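Long-range contacts in pectate lyase (Pectobacterium carotovorum, PDB 4U4B), which probably cleaves polygalacturonate and methylated pectins by calcium-dependent elimination, acting within the chain and leaving unsaturated galacturonosyl ends: residues A[51-56]-A[63-68]; A[85-90]-A[106-111]; A[127-132]-A[156-161]; A[140-145]-A[165-170]. All coordinates share one frame; numbering follows the deposited sequence.

The four contacts fall into two pairs, one in each part of the chain. Interactions 1 and 2 come first, in series, with centres about 12 Å apart; interaction 1 lies within the N-terminal antiparallel sheet, and interaction 2 is where its strand 99-106 runs out into a loop beside strand 87-94. Interactions 3 and 4 follow in the pectate lyase part of the chain, their centres about 13 Å apart and their segments alternating in sequence, as expected for successive coils of a right-handed parallel beta-helix. Centres of interactions 2 and 4 are about 19 Å apart, with nearest atoms about 7 Å apart. Calcium-binding residues adjoin interaction 4, whereas interactions 1 and 2 lie away from them.

Interaction 1: residues A[51-56]-A[63-68]; sequences VYRSTS and EKIAEL
Val51 to Arg53 pair antiparallel with Glu63 to Ala66, the two short strand axes coming within 4.5 Å and their directions 139° apart, and a classic beta bulge places both Ile65 and Ala66 opposite Val51. The carbonyl of Val51 takes the N-H of Ile65, with Ile65 N 2.8 Å from Val51 O, and a weak second bond from Ala66 N. Beyond the bulge Arg53 and Glu63 exchange two backbone bonds.

Val51 spreads its methyls over three residues: CG1, anti to the backbone N (chi1 -180°), meets Ile65 CG1 at 3.6 Å, while CG2 meets Leu68 CD1 at 3.6 Å and also touches Ala66 CB. On the same face Ile65 CG2 sits over the centre of the Arg53 guanidinium, 4.2 Å above its plane. On the other face the Lys64 chain crosses Tyr52, its CE 3.6 Å from Tyr52 OH.

Charge adds little directed bonding here. Arg53 NH2 is 3.7 Å from Glu63 OE2, a long salt bridge with the oxygen well out of the guanidinium plane, while Arg53 NH1 is held by Asp77 and Thr79. The hairpin therefore rests on backbone bonds and apolar packing, with electrostatics supplementing them.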
loop_
_atom_site.group_PDB
_atom_site.type_symbol
_atom_site.label_atom_id
_atom_site.label_comp_id
_atom_site.label_asym_id
_atom_site.label_seq_id
_atom_site.Cartn_x
_atom_site.Cartn_y
_atom_site.Cartn_z
ATOM N N VAL A 51 -1.953 -18.637 -6.991
ATOM C CA VAL A 51 -0.573 -18.401 -6.637
ATOM C C VAL A 51 0.197 -19.712 -6.640
ATOM O O VAL A 51 -0.169 -20.646 -5.928
ATOM C CB VAL A 51 -0.447 -17.742 -5.241
ATOM C CG1 VAL A 51 1.005 -17.511 -4.916
ATOM C CG2 VAL A 51 -1.232 -16.443 -5.189
ATOM N N TYR A 52 1.262 -19.757 -7.439
ATOM C CA TYR A 52 2.163 -20.894 -7.518
ATOM C C TYR A 52 3.529 -20.593 -6.937
ATOM O O TYR A 52 4.071 -19.483 -7.075
ATOM C CB TYR A 52 2.349 -21.344 -8.967
ATOM C CG TYR A 52 1.093 -21.880 -9.596
ATOM C CD1 TYR A 52 0.785 -23.232 -9.534
ATOM C CD2 TYR A 52 0.209 -21.029 -10.241
ATOM C CE1 TYR A 52 -0.380 -23.718 -10.095
ATOM C CE2 TYR A 52 -0.945 -21.502 -10.818
ATOM C CZ TYR A 52 -1.238 -22.840 -10.740
ATOM O OH TYR A 52 -2.397 -23.301 -11.315
ATOM N N ARG A 53 4.100 -21.606 -6.310
ATOM C CA ARG A 53 5.435 -21.522 -5.762
ATOM C C ARG A 53 6.233 -22.775 -6.061
ATOM O O ARG A 53 5.760 -23.908 -5.867
ATOM C CB ARG A 53 5.382 -21.299 -4.260
ATOM C CG ARG A 53 6.744 -21.076 -3.641
ATOM C CD ARG A 53 6.640 -20.996 -2.135
ATOM N NE ARG A 53 6.440 -22.320 -1.540
ATOM C CZ ARG A 53 6.008 -22.516 -0.302
ATOM N NH1 ARG A 53 5.704 -21.465 0.460
ATOM N NH2 ARG A 53 5.858 -23.760 0.167
ATOM N N SER A 54 7.451 -22.579 -6.539
ATOM C CA SER A 54 8.347 -23.696 -6.765
ATOM C C SER A 54 9.638 -23.514 -5.982
ATOM O O SER A 54 10.066 -22.375 -5.714
ATOM C CB SER A 54 8.652 -23.850 -8.250
ATOM O OG SER A 54 9.612 -24.864 -8.440
ATOM N N THR A 55 10.243 -24.642 -5.614
ATOM C CA THR A 55 11.526 -24.664 -4.921
ATOM C C THR A 55 12.678 -24.632 -5.912
ATOM O O THR A 55 13.849 -24.700 -5.532
ATOM C CB THR A 55 11.655 -25.908 -4.031
ATOM O OG1 THR A 55 11.378 -27.083 -4.810
ATOM C CG2 THR A 55 10.667 -25.838 -2.873
ATOM N N SER A 56 12.333 -24.534 -7.192
ATOM C CA SER A 56 13.319 -24.392 -8.262
ATOM C C SER A 56 12.826 -23.377 -9.290
ATOM O O SER A 56 11.677 -22.939 -9.248
ATOM C CB SER A 56 13.593 -25.739 -8.943
ATOM O OG SER A 56 12.512 -26.104 -9.787
ATOM N N GLU A 63 3.856 -25.751 -6.929
ATOM C CA GLU A 63 2.636 -26.153 -6.254
ATOM C C GLU A 63 1.750 -24.938 -6.042
ATOM O O GLU A 63 2.238 -23.834 -5.756
ATOM C CB GLU A 63 2.952 -26.816 -4.917
ATOM C CG GLU A 63 3.569 -25.867 -3.915
ATOM C CD GLU A 63 4.161 -26.567 -2.710
ATOM O OE1 GLU A 63 5.066 -27.415 -2.907
ATOM O OE2 GLU A 63 3.728 -26.257 -1.570
ATOM N N LYS A 64 0.449 -25.131 -6.205
ATOM C CA LYS A 64 -0.494 -24.075 -5.910
ATOM C C LYS A 64 -0.535 -23.860 -4.400
ATOM O O LYS A 64 -0.848 -24.784 -3.635
ATOM C CB LYS A 64 -1.884 -24.400 -6.462
ATOM C CG LYS A 64 -2.829 -23.195 -6.424
ATOM C CD LYS A 64 -4.251 -23.550 -6.877
ATOM C CE LYS A 64 -4.325 -23.847 -8.358
ATOM N NZ LYS A 64 -5.729 -23.712 -8.847
ATOM N N ILE A 65 -0.199 -22.644 -3.968
ATOM C CA ILE A 65 -0.188 -22.339 -2.545
ATOM C C ILE A 65 -1.299 -21.372 -2.147
ATOM O O ILE A 65 -1.514 -21.130 -0.959
ATOM C CB ILE A 65 1.167 -21.745 -2.083
ATOM C CG1 ILE A 65 1.390 -20.354 -2.687
ATOM C CG2 ILE A 65 2.321 -22.693 -2.414
ATOM C CD1 ILE A 65 2.585 -19.649 -2.108
ATOM N N ALA A 66 -2.019 -20.817 -3.112
ATOM C CA ALA A 66 -3.155 -19.968 -2.755
ATOM C C ALA A 66 -4.199 -19.912 -3.849
ATOM O O ALA A 66 -3.875 -19.970 -5.033
ATOM C CB ALA A 66 -2.680 -18.546 -2.424
ATOM N N GLU A 67 -5.454 -19.795 -3.434
ATOM C CA GLU A 67 -6.552 -19.522 -4.343
ATOM C C GLU A 67 -7.250 -18.260 -3.896
ATOM O O GLU A 67 -7.926 -18.248 -2.876
ATOM C CB GLU A 67 -7.525 -20.701 -4.398
ATOM C CG GLU A 67 -7.049 -21.771 -5.352
ATOM C CD GLU A 67 -7.892 -23.038 -5.297
ATOM O OE1 GLU A 67 -8.992 -22.998 -4.722
ATOM O OE2 GLU A 67 -7.443 -24.063 -5.836
ATOM N N LEU A 68 -7.065 -17.196 -4.668
ATOM C CA LEU A 68 -7.506 -15.864 -4.284
ATOM C C LEU A 68 -8.741 -15.425 -5.066
ATOM O O LEU A 68 -9.058 -16.010 -6.113
ATOM C CB LEU A 68 -6.378 -14.870 -4.507
ATOM C CG LEU A 68 -5.036 -15.277 -3.905
ATOM C CD1 LEU A 68 -3.980 -14.251 -4.247
ATOM C CD2 LEU A 68 -5.171 -15.422 -2.411
#

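Interaction 2: residues A[85-90]-A[106-111]; sequences DYWYWV and STAPAP
Ser106, Thr107 and Ala108 give up most surface on their side, and they meet Asp85, Tyr86 and Trp87 where strand 99-106 runs out into a loop. Ser106 faces Trp87 as a non-hydrogen-bonded antiparallel pair. Its CB lies over the five-membered ring in a CH-pi contact, 3.7 Å from the centroid and 23° off the normal. The hydroxyl is over the same indole, 3.1 Å above the ring plane and offset toward the rim, but is not bonded to NE1. A chi1 of 180° swings OG away from the serine nitrogen and toward Tyr86 O, to which it gives its proton over an OG-O distance of 3.0 Å from above the carbonyl plane.

Thr107 grips the backbone of Tyr86 with its N-H and its hydroxyl. Thr107 N also donates to Tyr86 O at 3.1 Å, so that this carbonyl accepts two bonds. In return Tyr86 N donates to Thr107 OG1 at 3.0 Å, a fairly straight bond of 166°. The threonine hydroxyl thus occupies the place that a backbone carbonyl would take in a regular ladder.

The Ala108 methyl touches two side chains: CB is 3.6 Å from Trp87 CZ2 and 3.5 Å from Asp85 OD2. Thr107 also touches Leu28 of strand 24-30.

Ser106 OG also accepts from Ala108 N, an ST turn; together with the Thr107 hydroxyl bonded to Tyr86 N, it marks where the antiparallel ladder between strands 87-94 and 99-106 gives way to loop at the edge of the N-terminal sheet.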
loop_
_atom_site.group_PDB
_atom_site.type_symbol
_atom_site.label_atom_id
_atom_site.label_comp_id
_atom_site.label_asym_id
_atom_site.label_seq_id
_atom_site.Cartn_x
_atom_site.Cartn_y
_atom_site.Cartn_z
ATOM N N ASP A 85 15.834 -20.504 -1.581
ATOM C CA ASP A 85 15.299 -19.730 -2.701
ATOM C C ASP A 85 13.951 -20.261 -3.160
ATOM O O ASP A 85 13.754 -21.476 -3.227
ATOM C CB ASP A 85 16.264 -19.756 -3.888
ATOM C CG ASP A 85 17.509 -18.933 -3.648
ATOM O OD1 ASP A 85 17.513 -18.092 -2.727
ATOM O OD2 ASP A 85 18.484 -19.121 -4.393
ATOM N N TYR A 86 13.029 -19.367 -3.497
ATOM C CA TYR A 86 11.766 -19.811 -4.083
ATOM C C TYR A 86 11.439 -19.023 -5.328
ATOM O O TYR A 86 11.895 -17.877 -5.505
ATOM C CB TYR A 86 10.605 -19.678 -3.094
ATOM C CG TYR A 86 10.670 -20.633 -1.927
ATOM C CD1 TYR A 86 9.959 -21.832 -1.935
ATOM C CD2 TYR A 86 11.426 -20.330 -0.806
ATOM C CE1 TYR A 86 10.014 -22.705 -0.856
ATOM C CE2 TYR A 86 11.494 -21.204 0.272
ATOM C CZ TYR A 86 10.787 -22.383 0.239
ATOM O OH TYR A 86 10.855 -23.225 1.319
ATOM N N TRP A 87 10.627 -19.627 -6.180
ATOM C CA TRP A 87 10.130 -18.955 -7.367
ATOM C C TRP A 87 8.611 -18.905 -7.312
ATOM O O TRP A 87 7.960 -19.877 -6.892
ATOM C CB TRP A 87 10.616 -19.672 -8.634
ATOM C CG TRP A 87 12.064 -19.436 -8.936
ATOM C CD1 TRP A 87 12.580 -18.625 -9.914
ATOM C CD2 TRP A 87 13.193 -20.010 -8.263
ATOM N NE1 TRP A 87 13.952 -18.667 -9.892
ATOM C CE2 TRP A 87 14.355 -19.505 -8.886
ATOM C CE3 TRP A 87 13.328 -20.910 -7.198
ATOM C CZ2 TRP A 87 15.644 -19.870 -8.479
ATOM C CZ3 TRP A 87 14.604 -21.263 -6.788
ATOM C CH2 TRP A 87 15.749 -20.741 -7.425
ATOM N N TYR A 88 8.051 -17.778 -7.739
ATOM C CA TYR A 88 6.606 -17.564 -7.700
ATOM C C TYR A 88 6.019 -17.119 -9.048
ATOM O O TYR A 88 6.684 -16.448 -9.841
ATOM C CB TYR A 88 6.244 -16.506 -6.654
ATOM C CG TYR A 88 6.606 -16.832 -5.222
ATOM C CD1 TYR A 88 7.870 -16.565 -4.728
ATOM C CD2 TYR A 88 5.658 -17.371 -4.355
ATOM C CE1 TYR A 88 8.199 -16.836 -3.416
ATOM C CE2 TYR A 88 5.973 -17.653 -3.025
ATOM C CZ TYR A 88 7.250 -17.381 -2.565
ATOM O OH TYR A 88 7.569 -17.648 -1.249
ATOM N N TRP A 89 4.749 -17.467 -9.251
ATOM C CA TRP A 89 3.940 -17.067 -10.398
ATOM C C TRP A 89 2.528 -16.836 -9.912
ATOM O O TRP A 89 2.038 -17.549 -9.031
ATOM C CB TRP A 89 3.906 -18.143 -11.497
ATOM C CG TRP A 89 5.211 -18.443 -12.125
ATOM C CD1 TRP A 89 5.707 -17.906 -13.276
ATOM C CD2 TRP A 89 6.202 -19.359 -11.652
ATOM N NE1 TRP A 89 6.942 -18.428 -13.549
ATOM C CE2 TRP A 89 7.279 -19.312 -12.561
ATOM C CE3 TRP A 89 6.291 -20.209 -10.547
ATOM C CZ2 TRP A 89 8.426 -20.089 -12.403
ATOM C CZ3 TRP A 89 7.437 -20.967 -10.381
ATOM C CH2 TRP A 89 8.487 -20.906 -11.303
ATOM N N VAL A 90 1.863 -15.854 -10.500
ATOM C CA VAL A 90 0.454 -15.621 -10.242
ATOM C C VAL A 90 -0.280 -15.734 -11.564
ATOM O O VAL A 90 0.091 -15.082 -12.535
ATOM C CB VAL A 90 0.215 -14.242 -9.592
ATOM C CG1 VAL A 90 -1.256 -13.917 -9.555
ATOM C CG2 VAL A 90 0.835 -14.210 -8.184
ATOM N N SER A 106 11.204 -14.118 -7.910
ATOM C CA SER A 106 12.035 -15.038 -7.143
ATOM C C SER A 106 12.830 -14.365 -6.035
ATOM O O SER A 106 13.120 -13.165 -6.097
ATOM C CB SER A 106 13.002 -15.758 -8.088
ATOM O OG SER A 106 13.832 -16.664 -7.377
ATOM N N THR A 107 13.215 -15.143 -5.027
ATOM C CA THR A 107 14.085 -14.605 -3.986
ATOM C C THR A 107 15.542 -14.871 -4.343
ATOM O O THR A 107 16.446 -14.366 -3.695
ATOM C CB THR A 107 13.764 -15.192 -2.597
ATOM O OG1 THR A 107 13.779 -16.622 -2.665
ATOM C CG2 THR A 107 12.393 -14.749 -2.156
ATOM N N ALA A 108 15.763 -15.663 -5.384
ATOM C CA ALA A 108 17.102 -15.826 -5.931
ATOM C C ALA A 108 17.498 -14.548 -6.684
ATOM O O ALA A 108 16.628 -13.776 -7.065
ATOM C CB ALA A 108 17.148 -17.032 -6.839
ATOM N N PRO A 109 18.808 -14.316 -6.895
ATOM C CA PRO A 109 19.230 -13.152 -7.690
ATOM C C PRO A 109 18.585 -13.141 -9.066
ATOM O O PRO A 109 18.282 -14.203 -9.609
ATOM C CB PRO A 109 20.744 -13.336 -7.825
ATOM C CG PRO A 109 21.136 -14.258 -6.735
ATOM C CD PRO A 109 19.954 -15.117 -6.426
ATOM N N ALA A 110 18.387 -11.958 -9.630
ATOM C CA ALA A 110 17.820 -11.846 -10.974
ATOM C C ALA A 110 18.742 -12.464 -12.037
ATOM O O ALA A 110 19.952 -12.263 -12.009
ATOM C CB ALA A 110 17.537 -10.394 -11.296
ATOM N N PRO A 111 18.170 -13.228 -12.977
ATOM C CA PRO A 111 19.002 -13.827 -14.029
ATOM C C PRO A 111 19.574 -12.796 -15.013
ATOM O O PRO A 111 18.968 -11.755 -15.265
ATOM C CB PRO A 111 18.038 -14.771 -14.762
ATOM C CG PRO A 111 16.776 -14.809 -13.948
ATOM C CD PRO A 111 16.742 -13.558 -13.131
#

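Interaction 3: residues A[127-132]-A[156-161]; sequences GAVIKD and VITLEN
Gly127 opens the contact by donating its N-H to Val156 O at 2.8 Å, meeting that carbonyl from above its plane; its positive phi of 91° suits a residue without a side chain. The two segments run parallel and in step, the strand axes 18° apart. Ala128 accepts from Thr158 N through its carbonyl, and its CB touches Ile157 CD1.

Val129 points to the other face, where CG1 packs 3.3 Å from Glu160 OE1 and CG2 lies beside Thr158. Ile130 returns to the face of Ala128: its N donates to Thr158 O at 2.7 Å, its O receives Glu160 N at 2.8 Å, and its CB lies 3.9 Å from Leu159 CD2, the two side chains pointing the same way. Lys131 lays its aliphatic chain across Glu160, with CE 3.7 Å from OE2, yet its charged end bends at the last torsion to make a salt bridge with Asp132 instead.

Asp132 finishes the ladder by donating from its N to Glu160 O. Its OD1 receives Asn161 ND2 at 3.2 Å nearly head-on, although the carboxylate and amide planes are 74° apart.

Strand 128-131 forms one edge of its sheet, and strand 157-160 separates it from strand 178-182. Ile157 and Leu159 face inward against Ile164 of strand 163-165, in the packed interior of the parallel beta-helix.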
loop_
_atom_site.group_PDB
_atom_site.type_symbol
_atom_site.label_atom_id
_atom_site.label_comp_id
_atom_site.label_asym_id
_atom_site.label_seq_id
_atom_site.Cartn_x
_atom_site.Cartn_y
_atom_site.Cartn_z
ATOM N N GLY A 127 11.800 12.063 -8.114
ATOM C CA GLY A 127 11.374 13.447 -8.122
ATOM C C GLY A 127 10.469 13.793 -9.292
ATOM O O GLY A 127 10.065 14.948 -9.461
ATOM N N ALA A 128 10.145 12.795 -10.105
ATOM C CA ALA A 128 9.291 13.017 -11.271
ATOM C C ALA A 128 7.926 13.564 -10.920
ATOM O O ALA A 128 7.346 13.232 -9.885
ATOM C CB ALA A 128 9.110 11.721 -12.056
ATOM N N VAL A 129 7.410 14.389 -11.816
ATOM C CA VAL A 129 6.047 14.859 -11.746
ATOM C C VAL A 129 5.285 14.300 -12.927
ATOM O O VAL A 129 5.523 14.689 -14.074
ATOM C CB VAL A 129 5.988 16.396 -11.741
ATOM C CG1 VAL A 129 4.547 16.881 -11.634
ATOM C CG2 VAL A 129 6.831 16.928 -10.589
ATOM N N ILE A 130 4.390 13.355 -12.656
ATOM C CA ILE A 130 3.664 12.683 -13.725
ATOM C C ILE A 130 2.278 13.301 -13.819
ATOM O O ILE A 130 1.574 13.424 -12.816
ATOM C CB ILE A 130 3.538 11.150 -13.478
ATOM C CG1 ILE A 130 4.858 10.555 -12.957
ATOM C CG2 ILE A 130 3.028 10.443 -14.738
ATOM C CD1 ILE A 130 5.948 10.433 -14.000
ATOM N N LYS A 131 1.865 13.668 -15.022
ATOM C CA LYS A 131 0.624 14.408 -15.176
ATOM C C LYS A 131 -0.254 13.867 -16.296
ATOM O O LYS A 131 0.190 13.753 -17.435
ATOM C CB LYS A 131 0.950 15.877 -15.418
ATOM C CG LYS A 131 -0.244 16.777 -15.478
ATOM C CD LYS A 131 0.184 18.199 -15.164
ATOM C CE LYS A 131 -1.012 19.105 -15.117
ATOM N NZ LYS A 131 -1.936 18.740 -16.222
ATOM N N ASP A 132 -1.496 13.518 -15.957
ATOM C CA ASP A 132 -2.495 13.099 -16.940
ATOM C C ASP A 132 -2.115 11.872 -17.768
ATOM O O ASP A 132 -2.380 11.828 -18.968
ATOM C CB ASP A 132 -2.803 14.261 -17.884
ATOM C CG ASP A 132 -3.503 15.395 -17.188
ATOM O OD1 ASP A 132 -4.393 15.121 -16.363
ATOM O OD2 ASP A 132 -3.163 16.559 -17.453
ATOM N N VAL A 156 9.122 11.386 -4.040
ATOM C CA VAL A 156 9.867 10.573 -4.996
ATOM C C VAL A 156 9.107 10.491 -6.320
ATOM O O VAL A 156 9.702 10.382 -7.381
ATOM C CB VAL A 156 10.156 9.166 -4.465
ATOM C CG1 VAL A 156 8.839 8.378 -4.213
ATOM C CG2 VAL A 156 11.074 8.440 -5.432
ATOM N N ILE A 157 7.789 10.592 -6.255
ATOM C CA ILE A 157 6.962 10.681 -7.444
ATOM C C ILE A 157 5.753 11.525 -7.102
ATOM O O ILE A 157 5.108 11.299 -6.075
ATOM C CB ILE A 157 6.473 9.289 -7.949
ATOM C CG1 ILE A 157 7.635 8.434 -8.490
ATOM C CG2 ILE A 157 5.368 9.470 -8.984
ATOM C CD1 ILE A 157 8.030 8.729 -9.905
ATOM N N THR A 158 5.443 12.488 -7.961
ATOM C CA THR A 158 4.240 13.289 -7.810
ATOM C C THR A 158 3.283 13.001 -8.933
ATOM O O THR A 158 3.663 12.998 -10.106
ATOM C CB THR A 158 4.540 14.805 -7.803
ATOM O OG1 THR A 158 5.438 15.103 -6.735
ATOM C CG2 THR A 158 3.255 15.602 -7.642
ATOM N N LEU A 159 2.030 12.773 -8.567
ATOM C CA LEU A 159 1.012 12.428 -9.535
ATOM C C LEU A 159 -0.020 13.541 -9.609
ATOM O O LEU A 159 -0.485 14.046 -8.587
ATOM C CB LEU A 159 0.340 11.099 -9.163
ATOM C CG LEU A 159 1.234 9.863 -9.039
ATOM C CD1 LEU A 159 0.380 8.690 -8.554
ATOM C CD2 LEU A 159 1.934 9.511 -10.367
ATOM N N GLU A 160 -0.351 13.941 -10.830
ATOM C CA GLU A 160 -1.442 14.871 -11.056
ATOM C C GLU A 160 -2.394 14.215 -12.037
ATOM O O GLU A 160 -2.090 14.103 -13.229
ATOM C CB GLU A 160 -0.935 16.212 -11.591
ATOM C CG GLU A 160 0.199 16.835 -10.771
ATOM C CD GLU A 160 0.548 18.249 -11.225
ATOM O OE1 GLU A 160 1.746 18.585 -11.291
ATOM O OE2 GLU A 160 -0.384 19.032 -11.514
ATOM N N ASN A 161 -3.537 13.774 -11.526
ATOM C CA ASN A 161 -4.498 13.054 -12.339
ATOM C C ASN A 161 -3.792 11.952 -13.133
ATOM O O ASN A 161 -3.944 11.854 -14.348
ATOM C CB ASN A 161 -5.232 14.019 -13.273
ATOM C CG ASN A 161 -6.562 13.477 -13.728
ATOM O OD1 ASN A 161 -7.411 13.107 -12.907
ATOM N ND2 ASN A 161 -6.753 13.408 -15.038
#

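Interaction 4: residues A[140-145]-A[165-170]; sequences ITLGLS and KNLRIS
Three backbone hydrogen bonds zip residues 140-142 to 168-170 in a short parallel ladder. Arg168 N donates to Ile140 O, and Leu142 N in turn to Arg168 O. The third runs from Ser170 N to Leu142 O at 2.8 Å. CA-H...O contacts fill in between them, the closest joining Thr141 CA to Arg168 O at 3.1 Å.

Thr141 and Arg168 share one face. The threonine OG1 sits at the edge of the guanidinium, near its plane, and touches the arginine chain at CD, 3.4 Å away. That chain sets out with CG pointing away from its own nitrogen (chi1 -176°) and bends at chi3, carrying its polar end to a salt bridge with Glu193 and to the carbonyl of Leu28 in strand 24-30. Thr141 CG2 also packs 3.8 Å from Ser170 CB.

On the other side Leu167 CD1 serves as the shared apolar contact, 3.9 Å from Leu142 CD1, whose side chain it crosses at about a right angle, and 4.0 Å from Ile140 CG1. Gly143 passes close to Ser170 O, where a side chain would collide with that oxygen.

The chemistry divides by face: Leu167 and Ile169 pack on Val190 of strand 185-192, while Ile140 and Leu142 meet Leu167. The contact borders the calcium site through Ser170, whose OG is hydrogen-bonded to the calcium ligand Asp194, which makes it a second-shell residue that probably helps orient that carboxylate.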
loop_
_atom_site.group_PDB
_atom_site.type_symbol
_atom_site.label_atom_id
_atom_site.label_comp_id
_atom_site.label_asym_id
_atom_site.label_seq_id
_atom_site.Cartn_x
_atom_site.Cartn_y
_atom_site.Cartn_z
ATOM N N ILE A 140 11.586 -1.067 -11.196
ATOM C CA ILE A 140 12.836 -0.418 -10.791
ATOM C C ILE A 140 12.716 0.106 -9.379
ATOM O O ILE A 140 11.616 0.213 -8.841
ATOM C CB ILE A 140 13.236 0.778 -11.701
ATOM C CG1 ILE A 140 12.242 1.922 -11.525
ATOM C CG2 ILE A 140 13.341 0.356 -13.135
ATOM C CD1 ILE A 140 12.457 3.108 -12.470
ATOM N N THR A 141 13.857 0.456 -8.797
ATOM C CA THR A 141 13.903 1.087 -7.494
ATOM C C THR A 141 14.271 2.571 -7.575
ATOM O O THR A 141 15.254 2.950 -8.226
ATOM C CB THR A 141 14.925 0.395 -6.578
ATOM O OG1 THR A 141 14.680 -1.021 -6.559
ATOM C CG2 THR A 141 14.824 0.949 -5.162
ATOM N N LEU A 142 13.495 3.397 -6.885
ATOM C CA LEU A 142 13.767 4.831 -6.808
ATOM C C LEU A 142 13.735 5.269 -5.351
ATOM O O LEU A 142 13.127 4.591 -4.510
ATOM C CB LEU A 142 12.739 5.639 -7.609
ATOM C CG LEU A 142 12.721 5.464 -9.127
ATOM C CD1 LEU A 142 11.665 6.376 -9.727
ATOM C CD2 LEU A 142 14.092 5.770 -9.709
ATOM N N GLY A 143 14.362 6.410 -5.056
ATOM C CA GLY A 143 14.286 6.977 -3.731
ATOM C C GLY A 143 14.918 8.349 -3.605
ATOM O O GLY A 143 15.838 8.688 -4.344
ATOM N N LEU A 144 14.397 9.123 -2.657
ATOM C CA LEU A 144 14.904 10.443 -2.290
ATOM C C LEU A 144 14.808 10.565 -0.774
ATOM O O LEU A 144 13.823 10.112 -0.203
ATOM C CB LEU A 144 14.083 11.554 -2.938
ATOM C CG LEU A 144 14.058 11.683 -4.448
ATOM C CD1 LEU A 144 13.033 12.740 -4.844
ATOM C CD2 LEU A 144 15.425 12.061 -4.916
ATOM N N SER A 145 15.791 11.185 -0.124
ATOM C CA SER A 145 15.749 11.335 1.338
ATOM C C SER A 145 14.560 12.183 1.840
ATOM O O SER A 145 13.903 12.878 1.063
ATOM C CB SER A 145 17.056 11.927 1.840
ATOM O OG SER A 145 17.244 11.620 3.211
ATOM N N LYS A 165 2.476 2.499 -11.843
ATOM C CA LYS A 165 2.454 1.052 -11.641
ATOM C C LYS A 165 3.848 0.464 -11.451
ATOM O O LYS A 165 4.801 0.909 -12.086
ATOM C CB LYS A 165 1.801 0.352 -12.843
ATOM C CG LYS A 165 0.379 0.776 -13.163
ATOM C CD LYS A 165 -0.261 -0.188 -14.172
ATOM C CE LYS A 165 0.586 -0.367 -15.394
ATOM N NZ LYS A 165 -0.259 -0.881 -16.520
ATOM N N ASN A 166 3.947 -0.546 -10.591
ATOM C CA ASN A 166 5.129 -1.410 -10.507
ATOM C C ASN A 166 6.426 -0.680 -10.166
ATOM O O ASN A 166 7.333 -0.564 -11.005
ATOM C CB ASN A 166 5.303 -2.172 -11.827
ATOM C CG ASN A 166 4.023 -2.841 -12.275
ATOM O OD1 ASN A 166 3.291 -3.393 -11.455
ATOM N ND2 ASN A 166 3.730 -2.773 -13.566
ATOM N N LEU A 167 6.508 -0.191 -8.936
ATOM C CA LEU A 167 7.645 0.609 -8.498
ATOM C C LEU A 167 8.096 0.173 -7.114
ATOM O O LEU A 167 7.283 -0.029 -6.216
ATOM C CB LEU A 167 7.293 2.101 -8.475
ATOM C CG LEU A 167 8.375 3.042 -7.916
ATOM C CD1 LEU A 167 9.507 3.188 -8.924
ATOM C CD2 LEU A 167 7.779 4.413 -7.600
ATOM N N ARG A 168 9.399 0.028 -6.955
ATOM C CA ARG A 168 10.000 -0.219 -5.648
ATOM C C ARG A 168 10.620 1.105 -5.150
ATOM O O ARG A 168 11.282 1.818 -5.912
ATOM C CB ARG A 168 11.038 -1.338 -5.767
ATOM C CG ARG A 168 11.685 -1.787 -4.479
ATOM C CD ARG A 168 12.585 -3.017 -4.714
ATOM N NE ARG A 168 11.893 -4.087 -5.439
ATOM C CZ ARG A 168 11.394 -5.188 -4.869
ATOM N NH1 ARG A 168 11.487 -5.371 -3.558
ATOM N NH2 ARG A 168 10.778 -6.110 -5.608
ATOM N N ILE A 169 10.380 1.448 -3.892
ATOM C CA ILE A 169 10.855 2.716 -3.343
ATOM C C ILE A 169 11.771 2.436 -2.167
ATOM O O ILE A 169 11.375 1.790 -1.211
ATOM C CB ILE A 169 9.685 3.598 -2.897
ATOM C CG1 ILE A 169 8.914 4.102 -4.117
ATOM C CG2 ILE A 169 10.188 4.765 -2.024
ATOM C CD1 ILE A 169 7.651 4.839 -3.784
ATOM N N SER A 170 13.008 2.899 -2.239
ATOM C CA SER A 170 13.947 2.632 -1.154
ATOM C C SER A 170 14.992 3.736 -1.018
ATOM O O SER A 170 15.333 4.394 -1.999
ATOM C CB SER A 170 14.630 1.293 -1.377
ATOM O OG SER A 170 15.479 0.965 -0.303
#